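Local coordinates for glutamate--cysteine ligase GshA (Methylobacillus flagellatus KT, PDB 3K1T), which probably acts as a ligase that joins glutamate to cysteine to form gamma-glutamylcysteine, at residues 263-266 / 267-271; 297-300 / 301-305. All blocks are in the same frame, centred on the assembly; numbering follows the deposited sequence.

Overall arrangement
Both contacts are local, between neighbouring turns of chain, and lie on the same side of the chain's centre, with centres about 20 Å apart and nearest atoms about 6 Å apart. Contact 1 is partly buried and lies within the last turns of helix 251-272, where regular i to i+4 backbone bonds carry an aliphatic-aromatic pair inward. Contact 2 is a surface contact in the loop between strand 291-296 and helix 307-314, built from i to i+3 turns, carboxylate-to-backbone bonds and a salt bridge. Helix 251-272 connects the two: it holds contact 1 near its end, while residues closer to its start pack against A299, V302 and R303 of contact 2.

Contact 1 of 2, residues 263-266 / 267-271; sequences AKIR and RKYAE
Four successive i to i+4 bonds run from A263-R266 to R267-A270 as helix 251-272 nears its end: R267 N to A263 O, Y269 N to I265 O (2.9 Å) and A270 N to R266 O (2.9 Å) are sound, whereas K268 N to K264 O is weak at 3.4 Å. The side-chain contact is made by I265 and Y269, one turn apart and pointing the same way. Y269 has CG beside its backbone N (chi1 -80°), which leans the ring back over the preceding turn. I265 meets it with CG2, the branch anti to the backbone N; this methyl sits over one ring face, 3.7 Å from the centroid and 19° off the normal, as a CH-pi contact. It is shifted toward the CE1-CZ bond, with I265 CG2 3.5 Å from Y269 CE1. P278 packs on I265, F55 meets the Y269 ring edge-to-face, and both residues are buried. With the ring cut back to an alanine here, the I265 methyl is likely to lose the face it rests on, and a gap would probably open beside F55. The polar flanks behave differently. K268 sends NZ to E271 OE1 (2.8 Å), on the syn side, 27° out of the carboxylate plane, and also forms a salt bridge with D229; two acids thus share one ammonium and probably favour its charged form. The R266 guanidinium lies with the rim of one face over A263 CA. K264 makes a cation-pi contact with Y236. The helix is therefore amphipathic here: dispersion and CH-pi contacts hold the inward face, while the lysines tie it to surrounding acidic and aromatic groups.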
loop_
_atom_site.group_PDB
_atom_site.type_symbol
_atom_site.label_atom_id
_atom_site.label_comp_id
_atom_site.label_asym_id
_atom_site.label_seq_id
_atom_site.Cartn_x
_atom_site.Cartn_y
_atom_site.Cartn_z
ATOM N N ALA A 263 -37.152 17.777 16.285
ATOM C CA ALA A 263 -38.274 16.830 16.209
ATOM C C ALA A 263 -37.914 15.577 15.395
ATOM O O ALA A 263 -38.268 14.464 15.780
ATOM C CB ALA A 263 -39.533 17.509 15.639
ATOM N N LYS A 264 -37.214 15.753 14.270
ATOM C CA LYS A 264 -36.754 14.611 13.488
ATOM C C LYS A 264 -35.797 13.710 14.289
ATOM O O LYS A 264 -35.880 12.470 14.204
ATOM C CB LYS A 264 -36.044 15.054 12.203
ATOM C CG LYS A 264 -36.960 15.643 11.128
ATOM C CD LYS A 264 -36.205 16.062 9.862
ATOM C CE LYS A 264 -35.750 14.888 9.046
ATOM N NZ LYS A 264 -34.950 15.295 7.796
ATOM N N ILE A 265 -34.878 14.325 15.032
ATOM C CA ILE A 265 -33.916 13.591 15.855
ATOM C C ILE A 265 -34.661 12.842 16.979
ATOM O O ILE A 265 -34.413 11.665 17.227
ATOM C CB ILE A 265 -32.812 14.495 16.449
ATOM C CG1 ILE A 265 -32.009 15.218 15.360
ATOM C CG2 ILE A 265 -31.852 13.697 17.329
ATOM C CD1 ILE A 265 -31.262 16.458 15.902
ATOM N N ARG A 266 -35.605 13.511 17.625
ATOM C CA ARG A 266 -36.422 12.877 18.639
ATOM C C ARG A 266 -37.110 11.607 18.140
ATOM O O ARG A 266 -37.151 10.629 18.892
ATOM C CB ARG A 266 -37.495 13.837 19.191
ATOM C CG ARG A 266 -36.979 14.803 20.191
ATOM C CD ARG A 266 -38.142 15.378 21.054
ATOM N NE ARG A 266 -39.077 16.155 20.244
ATOM C CZ ARG A 266 -38.915 17.434 19.877
ATOM N NH1 ARG A 266 -37.858 18.158 20.254
ATOM N NH2 ARG A 266 -39.864 18.004 19.150
ATOM N N ARG A 267 -37.646 11.606 16.909
ATOM C CA ARG A 267 -38.289 10.405 16.353
ATOM C C ARG A 267 -37.326 9.233 16.293
ATOM O O ARG A 267 -37.671 8.087 16.656
ATOM C CB ARG A 267 -38.817 10.637 14.943
ATOM C CG ARG A 267 -40.086 11.400 14.858
ATOM C CD ARG A 267 -40.593 11.407 13.428
ATOM N NE ARG A 267 -40.817 10.055 12.919
ATOM C CZ ARG A 267 -41.214 9.781 11.683
ATOM N NH1 ARG A 267 -41.436 10.756 10.812
ATOM N NH2 ARG A 267 -41.385 8.530 11.317
ATOM N N LYS A 268 -36.108 9.508 15.802
ATOM C CA LYS A 268 -35.095 8.454 15.749
ATOM C C LYS A 268 -34.626 7.997 17.128
ATOM O O LYS A 268 -34.420 6.781 17.340
ATOM C CB LYS A 268 -33.920 8.860 14.828
ATOM C CG LYS A 268 -34.230 8.729 13.346
ATOM C CD LYS A 268 -34.257 7.269 12.918
ATOM C CE LYS A 268 -34.781 7.024 11.536
ATOM N NZ LYS A 268 -34.961 5.567 11.233
ATOM N N TYR A 269 -34.493 8.924 18.076
ATOM C CA TYR A 269 -34.076 8.583 19.438
ATOM C C TYR A 269 -35.133 7.679 20.092
ATOM O O TYR A 269 -34.781 6.707 20.769
ATOM C CB TYR A 269 -33.781 9.849 20.261
ATOM C CG TYR A 269 -32.410 10.502 20.013
ATOM C CD1 TYR A 269 -31.658 10.235 18.883
ATOM C CD2 TYR A 269 -31.873 11.370 20.931
ATOM C CE1 TYR A 269 -30.419 10.846 18.679
ATOM C CE2 TYR A 269 -30.653 11.964 20.745
ATOM C CZ TYR A 269 -29.915 11.683 19.619
ATOM O OH TYR A 269 -28.684 12.288 19.417
ATOM N N ALA A 270 -36.410 7.947 19.812
ATOM C CA ALA A 270 -37.507 7.096 20.313
ATOM C C ALA A 270 -37.447 5.693 19.689
ATOM O O ALA A 270 -37.527 4.679 20.406
ATOM C CB ALA A 270 -38.882 7.764 20.076
ATOM N N GLU A 271 -37.253 5.641 18.375
ATOM C CA GLU A 271 -37.134 4.386 17.657
ATOM C C GLU A 271 -36.044 3.490 18.288
ATOM O O GLU A 271 -36.242 2.285 18.430
ATOM C CB GLU A 271 -36.813 4.635 16.193
ATOM C CG GLU A 271 -36.634 3.352 15.359
ATOM C CD GLU A 271 -36.418 3.596 13.870
ATOM O OE1 GLU A 271 -36.492 4.757 13.416
ATOM O OE2 GLU A 271 -36.189 2.598 13.147
#

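Contact 2 of 2, residues 297-300 / 301-305; sequences KSAD and DVRDL
Backbone bonds shape the K297-D300/D301-L305 contact: D301 N to S298 O (3.0 Å), V302 N to A299 O (3.1 Å) and R303 N to D300 O (3.1 Å) each join residues three apart. Side chain meets backbone at D301, whose OD2 takes K297 N (2.9 Å) nearly in line with its C-O bond and, more weakly, S298 N, so one carboxylate oxygen gathers two consecutive amides. In return S298 OG, set between its own backbone N and carbonyl carbon (chi1 76°), accepts a weak bond from D301 N. The charged pair is D300 with R303. The arginine chain runs extended from CG to NE and brings NH1 to D300 OD1 (2.9 Å), on the anti side and 28° out of the carboxylate plane, which is turned 72° from the guanidinium. NH2 of R303 has a second acid, E252, so the cation links this loop to helix 251-272. K297 NZ pairs with E277. On the apolar side, A299 rests on A255 and V302 on L254 of that helix. The reciprocal S298-D301 pair resembles an S-x-x-D capping box, though with weak bonds, heading a run of successive turns that leads from the edge strand 291-296 of a four-stranded antiparallel sheet toward helix 307-314.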
loop_
_atom_site.group_PDB
_atom_site.type_symbol
_atom_site.label_atom_id
_atom_site.label_comp_id
_atom_site.label_asym_id
_atom_site.label_seq_id
_atom_site.Cartn_x
_atom_site.Cartn_y
_atom_site.Cartn_z
ATOM N N LYS A 297 -30.021 22.972 22.299
ATOM C CA LYS A 297 -30.928 21.868 22.650
ATOM C C LYS A 297 -32.402 22.262 22.544
ATOM O O LYS A 297 -33.266 21.441 22.743
ATOM C CB LYS A 297 -30.612 21.369 24.056
ATOM C CG LYS A 297 -29.266 20.626 24.135
ATOM C CD LYS A 297 -28.969 20.177 25.539
ATOM C CE LYS A 297 -27.898 19.086 25.575
ATOM N NZ LYS A 297 -27.620 18.559 26.971
ATOM N N SER A 298 -32.687 23.503 22.174
ATOM C CA SER A 298 -34.065 23.921 21.935
ATOM C C SER A 298 -34.089 25.162 21.038
ATOM O O SER A 298 -33.097 25.886 20.933
ATOM C CB SER A 298 -34.776 24.239 23.253
ATOM O OG SER A 298 -34.332 25.474 23.729
ATOM N N ALA A 299 -35.245 25.407 20.424
ATOM C CA ALA A 299 -35.458 26.601 19.604
ATOM C C ALA A 299 -35.220 27.861 20.435
ATOM O O ALA A 299 -34.723 28.880 19.919
ATOM C CB ALA A 299 -36.878 26.602 19.014
ATOM N N ASP A 300 -35.559 27.807 21.728
ATOM C CA ASP A 300 -35.331 28.973 22.599
ATOM C C ASP A 300 -33.862 29.368 22.732
ATOM O O ASP A 300 -33.545 30.539 22.924
ATOM C CB ASP A 300 -35.946 28.762 23.974
ATOM C CG ASP A 300 -37.421 29.135 24.013
ATOM O OD1 ASP A 300 -37.942 29.718 23.026
ATOM O OD2 ASP A 300 -38.063 28.854 25.050
ATOM N N ASP A 301 -32.961 28.415 22.576
ATOM C CA ASP A 301 -31.541 28.700 22.622
ATOM C C ASP A 301 -31.060 29.607 21.483
ATOM O O ASP A 301 -30.005 30.212 21.615
ATOM C CB ASP A 301 -30.699 27.401 22.588
ATOM C CG ASP A 301 -30.839 26.558 23.846
ATOM O OD1 ASP A 301 -31.273 27.080 24.887
ATOM O OD2 ASP A 301 -30.525 25.361 23.794
ATOM N N VAL A 302 -31.792 29.718 20.381
ATOM C CA VAL A 302 -31.391 30.684 19.338
ATOM C C VAL A 302 -32.101 32.043 19.417
ATOM O O VAL A 302 -31.799 32.946 18.627
ATOM C CB VAL A 302 -31.484 30.099 17.895
ATOM C CG1 VAL A 302 -30.576 28.870 17.765
ATOM C CG2 VAL A 302 -32.915 29.775 17.472
ATOM N N ARG A 303 -33.036 32.187 20.358
ATOM C CA ARG A 303 -33.762 33.427 20.560
ATOM C C ARG A 303 -33.023 34.307 21.562
ATOM O O ARG A 303 -32.458 33.831 22.550
ATOM C CB ARG A 303 -35.165 33.151 21.082
ATOM C CG ARG A 303 -36.051 32.447 20.102
ATOM C CD ARG A 303 -37.431 32.171 20.653
ATOM N NE ARG A 303 -38.337 31.805 19.563
ATOM C CZ ARG A 303 -38.925 30.624 19.402
ATOM N NH1 ARG A 303 -38.781 29.633 20.286
ATOM N NH2 ARG A 303 -39.711 30.442 18.345
ATOM N N ASP A 304 -33.027 35.602 21.276
ATOM C CA ASP A 304 -32.522 36.618 22.207
ATOM C C ASP A 304 -31.078 36.338 22.626
ATOM O O ASP A 304 -30.747 36.312 23.816
ATOM C CB ASP A 304 -33.460 36.714 23.431
ATOM C CG ASP A 304 -33.367 38.052 24.129
ATOM O OD1 ASP A 304 -33.051 39.069 23.456
ATOM O OD2 ASP A 304 -33.596 38.088 25.353
ATOM N N LEU A 305 -30.220 36.082 21.634
ATOM C CA LEU A 305 -28.814 35.775 21.889
ATOM C C LEU A 305 -28.142 36.901 22.637
ATOM O O LEU A 305 -28.460 38.086 22.428
ATOM C CB LEU A 305 -28.073 35.593 20.556
ATOM C CG LEU A 305 -28.496 34.452 19.645
ATOM C CD1 LEU A 305 -27.663 34.523 18.386
ATOM C CD2 LEU A 305 -28.323 33.120 20.346
#